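Long-range contact in putative capsid protein of prophage (Escherichia coli CFT073, PDB 3BQW), which probably builds the shell of a phage head as a major capsid protein encoded by a prophage, although its function has not been established: residues N205-G210 / G255-I260. Sequence-based numbering, arbitrary orientation.
Sequences NVMIMG and GDLALI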
ATOM      1  N   ASN A 205      -9.176  -6.285 -16.443  1.00 25.51           N
ATOM      2  CA  ASN A 205     -10.521  -5.878 -16.052  1.00 24.75           C
ATOM      3  C   ASN A 205     -10.542  -4.616 -15.175  1.00 23.35           C
ATOM      4  O   ASN A 205     -11.592  -4.185 -14.722  1.00 24.10           O
ATOM      5  CB  ASN A 205     -11.292  -7.066 -15.426  1.00 24.75           C
ATOM      6  CG  ASN A 205     -10.865  -7.390 -14.003  1.00 25.61           C
ATOM      7  OD1 ASN A 205      -9.855  -6.901 -13.514  1.00 27.54           O
ATOM      8  ND2 ASN A 205     -11.648  -8.245 -13.330  1.00 25.94           N
ATOM      9  N   VAL A 206      -9.382  -4.021 -14.961  1.00 22.15           N
ATOM     10  CA  VAL A 206      -9.273  -2.767 -14.221  1.00 21.38           C
ATOM     11  C   VAL A 206      -8.191  -1.864 -14.825  1.00 20.95           C
ATOM     12  O   VAL A 206      -7.127  -2.330 -15.217  1.00 20.41           O
ATOM     13  CB  VAL A 206      -9.065  -3.015 -12.691  1.00 22.45           C
ATOM     14  CG1 VAL A 206      -7.713  -3.697 -12.386  1.00 20.40           C
ATOM     15  CG2 VAL A 206      -9.271  -1.712 -11.909  1.00 21.18           C
ATOM     16  N   MET A 207      -8.520  -0.578 -14.985  1.00 20.88           N
ATOM     17  CA  MET A 207      -7.552   0.446 -15.380  1.00 20.04           C
ATOM     18  C   MET A 207      -7.492   1.515 -14.278  1.00 20.79           C
ATOM     19  O   MET A 207      -8.469   2.213 -14.054  1.00 21.22           O
ATOM     20  CB  MET A 207      -7.877   1.063 -16.749  1.00 20.43           C
ATOM     21  CG  MET A 207      -6.762   1.987 -17.307  1.00 20.14           C
ATOM     22  SD  MET A 207      -6.894   2.591 -19.022  1.00 14.54           S
ATOM     23  CE  MET A 207      -8.506   3.292 -19.082  1.00 16.25           C
ATOM     24  N   ILE A 208      -6.352   1.574 -13.576  1.00 20.60           N
ATOM     25  CA  ILE A 208      -6.071   2.568 -12.547  1.00 20.77           C
ATOM     26  C   ILE A 208      -5.167   3.671 -13.110  1.00 21.18           C
ATOM     27  O   ILE A 208      -4.104   3.390 -13.666  1.00 20.57           O
ATOM     28  CB  ILE A 208      -5.416   1.934 -11.316  1.00 21.50           C
ATOM     29  CG1 ILE A 208      -6.252   0.731 -10.836  1.00 22.21           C
ATOM     30  CG2 ILE A 208      -5.303   2.973 -10.203  1.00 21.50           C
ATOM     31  CD1 ILE A 208      -5.467  -0.375 -10.269  1.00 23.87           C
ATOM     32  N   MET A 209      -5.629   4.923 -12.992  1.00 21.06           N
ATOM     33  CA  MET A 209      -5.082   6.061 -13.732  1.00 20.47           C
ATOM     34  C   MET A 209      -4.735   7.175 -12.766  1.00 21.66           C
ATOM     35  O   MET A 209      -5.527   7.483 -11.894  1.00 20.71           O
ATOM     36  CB  MET A 209      -6.148   6.675 -14.651  1.00 20.80           C
ATOM     37  CG  MET A 209      -6.628   5.837 -15.750  1.00 21.24           C
ATOM     38  SD  MET A 209      -7.953   6.625 -16.654  1.00 15.41           S
ATOM     39  CE  MET A 209      -9.310   5.817 -15.877  1.00 21.65           C
ATOM     40  N   GLY A 210      -3.583   7.808 -12.982  1.00 22.75           N
ATOM     41  CA  GLY A 210      -3.301   9.105 -12.405  1.00 23.63           C
ATOM     42  C   GLY A 210      -4.201  10.173 -13.018  1.00 24.47           C
ATOM     43  O   GLY A 210      -4.880   9.923 -14.029  1.00 25.00           O
ATOM     44  N   GLY A 255     -16.479  -1.130 -21.569  1.00 34.48           N
ATOM     45  CA  GLY A 255     -16.663  -2.551 -21.824  1.00 34.23           C
ATOM     46  C   GLY A 255     -16.545  -3.272 -20.496  1.00 33.86           C
ATOM     47  O   GLY A 255     -17.249  -2.932 -19.562  1.00 33.06           O
ATOM     48  N   ASP A 256     -15.637  -4.246 -20.404  1.00 33.64           N
ATOM     49  CA  ASP A 256     -15.430  -4.982 -19.145  1.00 33.19           C
ATOM     50  C   ASP A 256     -14.262  -4.439 -18.324  1.00 31.49           C
ATOM     51  O   ASP A 256     -13.826  -5.074 -17.373  1.00 32.12           O
ATOM     52  CB  ASP A 256     -15.322  -6.517 -19.368  1.00 33.86           C
ATOM     53  CG  ASP A 256     -14.192  -6.934 -20.321  1.00 36.76           C
ATOM     54  OD1 ASP A 256     -13.428  -6.060 -20.823  1.00 41.81           O
ATOM     55  OD2 ASP A 256     -14.072  -8.164 -20.571  1.00 38.80           O
ATOM     56  N   LEU A 257     -13.804  -3.236 -18.666  1.00 29.43           N
ATOM     57  CA  LEU A 257     -12.684  -2.582 -18.008  1.00 27.48           C
ATOM     58  C   LEU A 257     -13.181  -1.529 -17.033  1.00 26.84           C
ATOM     59  O   LEU A 257     -13.793  -0.545 -17.436  1.00 26.80           O
ATOM     60  CB  LEU A 257     -11.816  -1.908 -19.059  1.00 27.67           C
ATOM     61  CG  LEU A 257     -10.434  -1.380 -18.695  1.00 26.53           C
ATOM     62  CD1 LEU A 257      -9.558  -2.530 -18.288  1.00 24.97           C
ATOM     63  CD2 LEU A 257      -9.822  -0.634 -19.906  1.00 26.36           C
ATOM     64  N   ALA A 258     -12.938  -1.750 -15.744  1.00 25.57           N
ATOM     65  CA  ALA A 258     -13.333  -0.800 -14.708  1.00 24.85           C
ATOM     66  C   ALA A 258     -12.341   0.345 -14.708  1.00 24.44           C
ATOM     67  O   ALA A 258     -11.141   0.131 -14.915  1.00 24.26           O
ATOM     68  CB  ALA A 258     -13.367  -1.461 -13.339  1.00 23.83           C
ATOM     69  N   LEU A 259     -12.853   1.547 -14.445  1.00 24.45           N
ATOM     70  CA  LEU A 259     -12.093   2.781 -14.562  1.00 23.92           C
ATOM     71  C   LEU A 259     -11.999   3.469 -13.215  1.00 23.09           C
ATOM     72  O   LEU A 259     -13.004   3.855 -12.627  1.00 24.35           O
ATOM     73  CB  LEU A 259     -12.746   3.725 -15.580  1.00 24.01           C
ATOM     74  CG  LEU A 259     -13.029   3.232 -17.000  1.00 24.28           C
ATOM     75  CD1 LEU A 259     -13.951   4.255 -17.686  1.00 23.75           C
ATOM     76  CD2 LEU A 259     -11.738   2.982 -17.839  1.00 23.28           C
ATOM     77  N   ILE A 260     -10.771   3.606 -12.740  1.00 22.97           N
ATOM     78  CA  ILE A 260     -10.452   4.141 -11.426  1.00 22.22           C
ATOM     79  C   ILE A 260      -9.385   5.228 -11.608  1.00 22.44           C
ATOM     80  O   ILE A 260      -8.338   4.990 -12.232  1.00 21.86           O
ATOM     81  CB  ILE A 260      -9.909   3.024 -10.468  1.00 22.48           C
ATOM     82  CG1 ILE A 260     -10.913   1.858 -10.333  1.00 22.79           C
ATOM     83  CG2 ILE A 260      -9.586   3.605  -9.075  1.00 21.95           C
ATOM     84  CD1 ILE A 260     -10.467   0.731  -9.321  1.00 21.25           C
TER
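Strands 206-209 and 257-260 run side by side in the same direction within a mixed sheet of this major capsid protein E family chain, probably HK97-like in fold. Four backbone hydrogen bonds join them in the staggered pattern of parallel strands. Met207 uses both its N and its O, and Ala258 and Ile260 do the same. The second bond, Met207 N to Ala258 O at 2.7 Å, lies nearly along the C=O axis, as do the two after it. The first, Ala258 N to Asn205 O, is straight at hydrogen (173°), but its donor sits above the carbonyl plane. The last, Met209 N to Ile260 O, is the most bent (142°).

Packing is tightest on the face of Met207 and Leu259. These side chains lie alongside, pointing the same way. Met207 CG is anti to the backbone N, and a bend at chi3 (52°) brings CE to 3.5 Å from Leu259 CD2, closer than usual carbon contact. Met209 crosses Leu259 obliquely, with CE 4.0 Å from Leu259 CB. On the other face, Val206 CG2 meets Ile260 CD1 at 3.8 Å. Helices 30-35 and 236-241 cover this face through Phe35 and Ala237.

The Asn205 end is looser. Asn205 is partly exposed, and its OD1 accepts a hydrogen bond from Thr287 N, outside the two segments. Asn205 and Val206 form a classic beta bulge opposite Gly285 of strand 281-285. The contact therefore rests on backbone hydrogen bonds, flanked within the pair by aliphatic and thioether groups, with its one charged side chain, Asp256, at the exposed end.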